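Local coordinates for protein Cyclo(L-leucyl-L-leucyl) synthase (Staphylococcus haemolyticus, PDB 6EZ3) that joins two leucines carried by leucyl-tRNA into the cyclic dipeptide cyclo(L-Leu-L-Leu), an ATP-independent step toward diketopiperazines, at residues D132-N137 with D208-K213; I42-N47 with E92-K97. All blocks are in the same frame, centred on the assembly; numbering follows the deposited sequence.

Interaction 1 (D132-N137 with D208-K213); sequences DSNFKN and DQFNLK
The N-terminal end of helix 133-149, capped by Asp132, receives the loop that leads from helix 200-206 toward strand 218-225, and a T-shaped pair of phenylalanines is the heart of the contact. Phe135 directs its ring edge at the face of Phe210; the ring centroids are 5.4 Å apart and the planes stand at 69°. CD1 of Phe135 sits over the centre of the Phe210 ring, while CB of Phe135 touches CD1 of Phe210 at 3.7 Å. On Phe135, CG lies anti to the backbone N (chi1 173°), which swings the ring off the first helical turn toward the loop. There Leu212 lays its CD1 over one face of the Phe135 ring, a CH-pi contact 3.8 Å from the centroid, shifted toward the CE1-CZ rim. Asp132 is the N-cap proper: its OD2 accepts from Phe135 N at 3.2 Å, met from above the carboxylate plane, and more weakly from Asn134 N. The other oxygen, OD1, lies at the edge of the Phe210 ring, and 3.7 Å from ND2 of Asn211, whose hydrogen bond goes to Gln128 instead. Asn134 brings its ND2 obliquely to within 3.5 Å of CE1 of Phe210. The loop itself begins at a Schellman motif, with Asp208 at positive phi ending helix 200-206. Around the rings, Phe210 packs on Leu201 and Phe135 comes close to Leu173, two residues that probably bind substrate, as in related synthases, while Ile125 of helix 116-131 touches both Phe135 and Leu212.

Interaction 2 (I42-N47 with E92-K97); sequences IIQWAN and EDEIIK
Two bent side chains reach across from neighbouring helices: Gln44, with its CG anti to the carbonyl carbon, and Glu94 both fold at chi2, near -57°, so that amide and carboxylate meet beside the apolar part of the interface. NE2 of Gln44 donates to OE1 of Glu94 at 3.2 Å, with a nearly straight N-H...O angle of 166°. The acceptor lies almost in the amide plane, and the donor approaches OE1 nearly along its C-O axis; the two flat groups nonetheless stand nearly perpendicular. Further in, Ile43 spreads two methyls against the root of the same glutamate: CD1 and CG2 of Ile43 each lie 4.0 Å from CB of Glu94. CD1 of Ile43 also approaches CG1 of Ile95 more loosely, at 4.4 Å. The axes of the short segments 42-47 and 92-97 run in broadly the same direction, crossing at -37° with a closest approach of 9.9 Å. Helix 36-49 follows strand 22-26 and leads into the parallel strand 52-57, making it the connection of a beta-alpha-beta unit in the Rossmann-like HUP-type core. Ile43 rests on Leu25, Phe53 and Ile55 of these strands, and Ile95 joins it on Ile55, so the long helix 73-97 packs here against both the connecting helix and the sheet. On Glu94, OE2 uses its syn lone pair to accept from NZ of Lys97 at 2.9 Å, one turn further along the helix, and forms a salt bridge with Arg40 as well. With an amide donor on one oxygen and two cations on the other, the buried carboxylate is probably held ionised, its charge balanced by basic groups from both helices.

Interactions 1 and 2 lie on opposite sides of the chain's centre, their own centres about 36 Å apart and their nearest atoms about 21 Å, and they share no helix or strand. Interaction 2 pairs two helices that both reach the parallel strands of the mixed sheet, and is the more buried. Interaction 1 joins a helix start to an irregular loop and is only partly buried, grading from enclosed rings to exposed polar residues. The chemistry differs accordingly. Aromatic and CH-pi packing ties 132-137 to 208-213 without any hydrogen bond between them, whereas 42-47 and 92-97 combine aliphatic packing with a hydrogen bond to a charge-paired carboxylate.

Interaction 1 (D132-N137 with D208-K213)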
ATOM      1  N   ASP A 132     -18.516  -0.655  12.966  1.00 72.38           N
ATOM      2  CA  ASP A 132     -18.490  -2.057  12.486  1.00 72.16           C
ATOM      3  C   ASP A 132     -17.420  -2.900  13.196  1.00 77.90           C
ATOM      4  O   ASP A 132     -16.218  -2.638  13.085  1.00 78.53           O
ATOM      5  CB  ASP A 132     -18.340  -2.143  10.948  1.00 73.40           C
ATOM      6  CG  ASP A 132     -18.765  -3.461  10.318  1.00 81.95           C
ATOM      7  OD1 ASP A 132     -19.393  -3.426   9.235  1.00 84.15           O
ATOM      8  OD2 ASP A 132     -18.466  -4.530  10.904  1.00 82.27           O
ATOM      9  N   SER A 133     -17.882  -3.908  13.937  1.00 75.49           N
ATOM     10  CA  SER A 133     -17.074  -4.830  14.746  1.00 75.86           C
ATOM     11  C   SER A 133     -16.322  -5.823  13.880  1.00 76.77           C
ATOM     12  O   SER A 133     -15.193  -6.206  14.209  1.00 75.16           O
ATOM     13  CB  SER A 133     -17.966  -5.588  15.734  1.00 81.94           C
ATOM     14  OG  SER A 133     -19.100  -4.832  16.147  1.00 95.43           O
ATOM     15  N   ASN A 134     -16.976  -6.261  12.785  1.00 72.56           N
ATOM     16  CA  ASN A 134     -16.439  -7.223  11.821  1.00 71.77           C
ATOM     17  C   ASN A 134     -15.226  -6.609  11.090  1.00 73.31           C
ATOM     18  O   ASN A 134     -14.185  -7.261  10.972  1.00 73.99           O
ATOM     19  CB  ASN A 134     -17.549  -7.679  10.848  1.00 71.43           C
ATOM     20  CG  ASN A 134     -17.118  -8.603   9.735  1.00104.30           C
ATOM     21  OD1 ASN A 134     -16.224  -9.446   9.890  1.00 99.06           O
ATOM     22  ND2 ASN A 134     -17.773  -8.481   8.583  1.00100.62           N
ATOM     23  N   PHE A 135     -15.360  -5.336  10.658  1.00 66.01           N
ATOM     24  CA  PHE A 135     -14.319  -4.591   9.972  1.00 63.74           C
ATOM     25  C   PHE A 135     -13.126  -4.412  10.883  1.00 64.56           C
ATOM     26  O   PHE A 135     -12.010  -4.695  10.445  1.00 63.63           O
ATOM     27  CB  PHE A 135     -14.854  -3.253   9.457  1.00 65.57           C
ATOM     28  CG  PHE A 135     -13.798  -2.343   8.874  1.00 67.73           C
ATOM     29  CD1 PHE A 135     -13.207  -2.630   7.651  1.00 71.27           C
ATOM     30  CD2 PHE A 135     -13.424  -1.179   9.528  1.00 69.83           C
ATOM     31  CE1 PHE A 135     -12.227  -1.791   7.118  1.00 71.72           C
ATOM     32  CE2 PHE A 135     -12.455  -0.340   8.991  1.00 72.37           C
ATOM     33  CZ  PHE A 135     -11.869  -0.647   7.786  1.00 70.39           C
ATOM     34  N   LYS A 136     -13.362  -4.026  12.172  1.00 59.65           N
ATOM     35  CA  LYS A 136     -12.306  -3.876  13.174  1.00 59.08           C
ATOM     36  C   LYS A 136     -11.458  -5.154  13.248  1.00 64.26           C
ATOM     37  O   LYS A 136     -10.234  -5.073  13.136  1.00 64.08           O
ATOM     38  CB  LYS A 136     -12.875  -3.511  14.544  1.00 60.98           C
ATOM     39  CG  LYS A 136     -11.787  -3.260  15.603  1.00 73.54           C
ATOM     40  CD  LYS A 136     -12.266  -2.314  16.710  1.00 83.23           C
ATOM     41  CE  LYS A 136     -11.219  -2.104  17.784  1.00 88.31           C
ATOM     42  NZ  LYS A 136     -11.653  -1.107  18.809  1.00 94.32           N
ATOM     43  N   ASN A 137     -12.116  -6.329  13.331  1.00 61.56           N
ATOM     44  CA  ASN A 137     -11.455  -7.636  13.352  1.00 62.27           C
ATOM     45  C   ASN A 137     -10.612  -7.859  12.093  1.00 67.01           C
ATOM     46  O   ASN A 137      -9.431  -8.212  12.207  1.00 66.69           O
ATOM     47  CB  ASN A 137     -12.487  -8.764  13.531  1.00 66.74           C
ATOM     48  CG  ASN A 137     -11.962 -10.169  13.256  1.00 99.28           C
ATOM     49  OD1 ASN A 137     -11.139 -10.726  14.006  1.00 96.44           O
ATOM     50  ND2 ASN A 137     -12.432 -10.770  12.164  1.00 90.04           N
ATOM     51  N   ASP A 208     -19.050  -7.139  -0.439  1.00 59.41           N
ATOM     52  CA  ASP A 208     -19.902  -6.167   0.271  1.00 59.57           C
ATOM     53  C   ASP A 208     -20.127  -6.534   1.734  1.00 62.06           C
ATOM     54  O   ASP A 208     -21.254  -6.496   2.212  1.00 63.48           O
ATOM     55  CB  ASP A 208     -21.225  -5.945  -0.486  1.00 62.23           C
ATOM     56  CG  ASP A 208     -21.028  -5.595  -1.954  1.00 81.15           C
ATOM     57  OD1 ASP A 208     -20.676  -4.425  -2.246  1.00 84.06           O
ATOM     58  OD2 ASP A 208     -21.209  -6.501  -2.816  1.00 84.63           O
ATOM     59  N   GLN A 209     -19.057  -6.895   2.443  1.00 56.48           N
ATOM     60  CA  GLN A 209     -19.171  -7.313   3.833  1.00 56.33           C
ATOM     61  C   GLN A 209     -19.076  -6.150   4.805  1.00 60.78           C
ATOM     62  O   GLN A 209     -19.342  -6.323   6.001  1.00 59.29           O
ATOM     63  CB  GLN A 209     -18.177  -8.442   4.159  1.00 57.45           C
ATOM     64  CG  GLN A 209     -18.682  -9.801   3.674  1.00 62.51           C
ATOM     65  CD  GLN A 209     -17.905 -10.948   4.246  1.00109.00           C
ATOM     66  OE1 GLN A 209     -17.631 -11.017   5.452  1.00113.35           O
ATOM     67  NE2 GLN A 209     -17.588 -11.918   3.402  1.00109.02           N
ATOM     68  N   PHE A 210     -18.723  -4.959   4.289  1.00 60.07           N
ATOM     69  CA  PHE A 210     -18.636  -3.738   5.100  1.00 60.68           C
ATOM     70  C   PHE A 210     -19.335  -2.552   4.440  1.00 67.09           C
ATOM     71  O   PHE A 210     -19.756  -2.639   3.280  1.00 66.51           O
ATOM     72  CB  PHE A 210     -17.181  -3.377   5.445  1.00 62.05           C
ATOM     73  CG  PHE A 210     -16.232  -4.526   5.671  1.00 63.16           C
ATOM     74  CD1 PHE A 210     -16.343  -5.331   6.799  1.00 65.51           C
ATOM     75  CD2 PHE A 210     -15.203  -4.779   4.776  1.00 65.59           C
ATOM     76  CE1 PHE A 210     -15.462  -6.390   7.008  1.00 66.70           C
ATOM     77  CE2 PHE A 210     -14.303  -5.818   4.999  1.00 68.60           C
ATOM     78  CZ  PHE A 210     -14.434  -6.613   6.118  1.00 66.90           C
ATOM     79  N   ASN A 211     -19.428  -1.431   5.177  1.00 66.68           N
ATOM     80  CA  ASN A 211     -20.047  -0.168   4.724  1.00 67.55           C
ATOM     81  C   ASN A 211     -19.055   0.712   3.952  1.00 70.18           C
ATOM     82  O   ASN A 211     -19.240   1.924   3.861  1.00 68.96           O
ATOM     83  CB  ASN A 211     -20.651   0.594   5.915  1.00 73.73           C
ATOM     84  CG  ASN A 211     -21.571  -0.249   6.775  1.00107.06           C
ATOM     85  OD1 ASN A 211     -22.616  -0.734   6.312  1.00 98.69           O
ATOM     86  ND2 ASN A 211     -21.181  -0.476   8.037  1.00100.81           N
ATOM     87  N   LEU A 212     -17.997   0.081   3.402  1.00 67.43           N
ATOM     88  CA  LEU A 212     -16.937   0.678   2.582  1.00 66.67           C
ATOM     89  C   LEU A 212     -16.939   0.014   1.211  1.00 70.42           C
ATOM     90  O   LEU A 212     -17.292  -1.163   1.087  1.00 70.54           O
ATOM     91  CB  LEU A 212     -15.561   0.502   3.227  1.00 66.07           C
ATOM     92  CG  LEU A 212     -15.334   1.172   4.565  1.00 69.90           C
ATOM     93  CD1 LEU A 212     -14.314   0.414   5.355  1.00 70.14           C
ATOM     94  CD2 LEU A 212     -14.880   2.590   4.386  1.00 71.23           C
ATOM     95  N   LYS A 213     -16.556   0.773   0.178  1.00 66.10           N
ATOM     96  CA  LYS A 213     -16.523   0.262  -1.188  1.00 64.93           C
ATOM     97  C   LYS A 213     -15.274   0.690  -1.942  1.00 66.52           C
ATOM     98  O   LYS A 213     -14.843   1.836  -1.841  1.00 66.91           O
ATOM     99  CB  LYS A 213     -17.792   0.673  -1.956  1.00 67.46           C
ATOM    100  CG  LYS A 213     -19.033  -0.165  -1.601  1.00 92.27           C
ATOM    101  CD  LYS A 213     -20.273   0.291  -2.380  1.00109.43           C
ATOM    102  CE  LYS A 213     -21.580  -0.242  -1.838  1.00119.24           C
ATOM    103  NZ  LYS A 213     -22.741   0.545  -2.344  1.00121.01           N
TER

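Interaction 2 (I42-N47 with E92-K97)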
ATOM      1  N   ILE A  42       9.892  -4.439 -10.780  1.00 41.64           N
ATOM      2  CA  ILE A  42       8.522  -3.912 -10.782  1.00 39.73           C
ATOM      3  C   ILE A  42       8.439  -2.546 -11.453  1.00 42.97           C
ATOM      4  O   ILE A  42       7.438  -2.267 -12.089  1.00 42.49           O
ATOM      5  CB  ILE A  42       7.837  -3.925  -9.374  1.00 41.55           C
ATOM      6  CG1 ILE A  42       8.682  -3.219  -8.305  1.00 40.20           C
ATOM      7  CG2 ILE A  42       7.465  -5.367  -8.960  1.00 42.32           C
ATOM      8  CD1 ILE A  42       8.069  -3.077  -6.992  1.00 45.16           C
ATOM      9  N   ILE A  43       9.484  -1.705 -11.327  1.00 39.06           N
ATOM     10  CA  ILE A  43       9.510  -0.392 -11.965  1.00 37.56           C
ATOM     11  C   ILE A  43       9.646  -0.578 -13.476  1.00 43.27           C
ATOM     12  O   ILE A  43       8.842  -0.031 -14.242  1.00 44.67           O
ATOM     13  CB  ILE A  43      10.565   0.557 -11.366  1.00 39.20           C
ATOM     14  CG1 ILE A  43      10.239   0.840  -9.881  1.00 38.89           C
ATOM     15  CG2 ILE A  43      10.658   1.843 -12.207  1.00 38.56           C
ATOM     16  CD1 ILE A  43      10.896   2.143  -9.248  1.00 45.83           C
ATOM     17  N   GLN A  44      10.612  -1.401 -13.899  1.00 38.46           N
ATOM     18  CA  GLN A  44      10.797  -1.681 -15.313  1.00 38.58           C
ATOM     19  C   GLN A  44       9.519  -2.221 -15.936  1.00 44.37           C
ATOM     20  O   GLN A  44       9.168  -1.794 -17.028  1.00 44.38           O
ATOM     21  CB  GLN A  44      11.988  -2.625 -15.542  1.00 40.05           C
ATOM     22  CG  GLN A  44      13.369  -1.930 -15.517  1.00 56.86           C
ATOM     23  CD  GLN A  44      13.560  -0.801 -16.518  1.00 77.52           C
ATOM     24  OE1 GLN A  44      12.973  -0.781 -17.622  1.00 76.06           O
ATOM     25  NE2 GLN A  44      14.392   0.175 -16.141  1.00 65.52           N
ATOM     26  N   TRP A  45       8.787  -3.096 -15.198  1.00 42.65           N
ATOM     27  CA  TRP A  45       7.496  -3.697 -15.570  1.00 42.68           C
ATOM     28  C   TRP A  45       6.396  -2.635 -15.682  1.00 45.09           C
ATOM     29  O   TRP A  45       5.674  -2.610 -16.676  1.00 44.34           O
ATOM     30  CB  TRP A  45       7.073  -4.784 -14.554  1.00 41.76           C
ATOM     31  CG  TRP A  45       5.715  -5.380 -14.825  1.00 42.64           C
ATOM     32  CD1 TRP A  45       5.418  -6.365 -15.717  1.00 45.64           C
ATOM     33  CD2 TRP A  45       4.469  -4.990 -14.226  1.00 42.48           C
ATOM     34  NE1 TRP A  45       4.064  -6.614 -15.714  1.00 45.27           N
ATOM     35  CE2 TRP A  45       3.457  -5.779 -14.813  1.00 46.34           C
ATOM     36  CE3 TRP A  45       4.105  -4.030 -13.262  1.00 43.95           C
ATOM     37  CZ2 TRP A  45       2.107  -5.650 -14.463  1.00 45.60           C
ATOM     38  CZ3 TRP A  45       2.762  -3.888 -12.928  1.00 45.59           C
ATOM     39  CH2 TRP A  45       1.784  -4.699 -13.520  1.00 46.31           C
ATOM     40  N   ALA A  46       6.285  -1.755 -14.669  1.00 40.61           N
ATOM     41  CA  ALA A  46       5.280  -0.711 -14.640  1.00 39.86           C
ATOM     42  C   ALA A  46       5.518   0.146 -15.832  1.00 46.72           C
ATOM     43  O   ALA A  46       4.601   0.323 -16.627  1.00 46.48           O
ATOM     44  CB  ALA A  46       5.404   0.119 -13.369  1.00 39.91           C
ATOM     45  N   ASN A  47       6.780   0.603 -16.000  1.00 45.32           N
ATOM     46  CA  ASN A  47       7.236   1.503 -17.052  1.00 46.52           C
ATOM     47  C   ASN A  47       6.936   1.014 -18.449  1.00 54.85           C
ATOM     48  O   ASN A  47       6.467   1.799 -19.276  1.00 57.49           O
ATOM     49  CB  ASN A  47       8.716   1.798 -16.893  1.00 47.07           C
ATOM     50  CG  ASN A  47       9.265   2.769 -17.899  1.00 60.28           C
ATOM     51  OD1 ASN A  47       8.779   3.883 -18.044  1.00 57.01           O
ATOM     52  ND2 ASN A  47      10.325   2.377 -18.576  1.00 48.25           N
ATOM     53  N   GLU A  92      14.258   6.365  -7.176  1.00 48.91           N
ATOM     54  CA  GLU A  92      14.686   7.505  -7.985  1.00 49.02           C
ATOM     55  C   GLU A  92      15.688   7.097  -9.055  1.00 55.11           C
ATOM     56  O   GLU A  92      15.590   7.576 -10.176  1.00 53.77           O
ATOM     57  CB  GLU A  92      15.249   8.610  -7.108  1.00 49.79           C
ATOM     58  CG  GLU A  92      14.173   9.334  -6.324  1.00 52.99           C
ATOM     59  CD  GLU A  92      14.592  10.621  -5.647  1.00 69.02           C
ATOM     60  OE1 GLU A  92      15.781  11.016  -5.729  1.00 51.98           O
ATOM     61  OE2 GLU A  92      13.704  11.241  -5.023  1.00 60.17           O
ATOM     62  N   ASP A  93      16.597   6.160  -8.728  1.00 54.47           N
ATOM     63  CA  ASP A  93      17.595   5.651  -9.653  1.00 55.24           C
ATOM     64  C   ASP A  93      16.978   4.931 -10.824  1.00 57.64           C
ATOM     65  O   ASP A  93      17.405   5.142 -11.968  1.00 58.26           O
ATOM     66  CB  ASP A  93      18.587   4.751  -8.931  1.00 58.85           C
ATOM     67  CG  ASP A  93      19.959   5.385  -8.838  1.00 86.59           C
ATOM     68  OD1 ASP A  93      20.555   5.681  -9.912  1.00 89.97           O
ATOM     69  OD2 ASP A  93      20.439   5.604  -7.696  1.00 95.90           O
ATOM     70  N   GLU A  94      15.950   4.112 -10.553  1.00 51.99           N
ATOM     71  CA  GLU A  94      15.271   3.351 -11.599  1.00 51.17           C
ATOM     72  C   GLU A  94      14.406   4.197 -12.486  1.00 53.28           C
ATOM     73  O   GLU A  94      14.325   3.922 -13.691  1.00 52.17           O
ATOM     74  CB  GLU A  94      14.465   2.194 -11.026  1.00 52.39           C
ATOM     75  CG  GLU A  94      15.311   0.962 -10.836  1.00 60.20           C
ATOM     76  CD  GLU A  94      16.019   0.409 -12.062  1.00 73.77           C
ATOM     77  OE1 GLU A  94      15.378   0.219 -13.126  1.00 54.66           O
ATOM     78  OE2 GLU A  94      17.235   0.151 -11.936  1.00 61.14           O
ATOM     79  N   ILE A  95      13.756   5.234 -11.891  1.00 47.52           N
ATOM     80  CA  ILE A  95      12.905   6.155 -12.632  1.00 45.64           C
ATOM     81  C   ILE A  95      13.763   6.927 -13.644  1.00 47.40           C
ATOM     82  O   ILE A  95      13.364   7.020 -14.803  1.00 47.26           O
ATOM     83  CB  ILE A  95      12.057   7.028 -11.677  1.00 48.85           C
ATOM     84  CG1 ILE A  95      11.000   6.173 -10.939  1.00 47.10           C
ATOM     85  CG2 ILE A  95      11.391   8.214 -12.422  1.00 52.59           C
ATOM     86  CD1 ILE A  95      10.618   6.727  -9.558  1.00 43.49           C
ATOM     87  N   ILE A  96      14.996   7.350 -13.251  1.00 42.33           N
ATOM     88  CA  ILE A  96      15.925   8.026 -14.170  1.00 41.13           C
ATOM     89  C   ILE A  96      16.296   7.103 -15.329  1.00 42.61           C
ATOM     90  O   ILE A  96      16.247   7.527 -16.496  1.00 42.90           O
ATOM     91  CB  ILE A  96      17.182   8.581 -13.492  1.00 43.87           C
ATOM     92  CG1 ILE A  96      16.837   9.608 -12.409  1.00 44.92           C
ATOM     93  CG2 ILE A  96      18.079   9.217 -14.550  1.00 44.71           C
ATOM     94  CD1 ILE A  96      17.787   9.597 -11.200  1.00 58.30           C
ATOM     95  N   LYS A  97      16.621   5.835 -15.010  1.00 35.36           N
ATOM     96  CA  LYS A  97      16.970   4.854 -16.028  1.00 34.43           C
ATOM     97  C   LYS A  97      15.842   4.695 -17.041  1.00 40.58           C
ATOM     98  O   LYS A  97      16.098   4.341 -18.187  1.00 37.03           O
ATOM     99  CB  LYS A  97      17.287   3.514 -15.379  1.00 36.19           C
ATOM    100  CG  LYS A  97      18.599   3.463 -14.578  1.00 34.46           C
ATOM    101  CD  LYS A  97      19.014   2.022 -14.311  1.00 29.30           C
ATOM    102  CE  LYS A  97      19.676   1.843 -12.983  1.00 40.94           C
ATOM    103  NZ  LYS A  97      19.960   0.410 -12.745  1.00 56.04           N
TER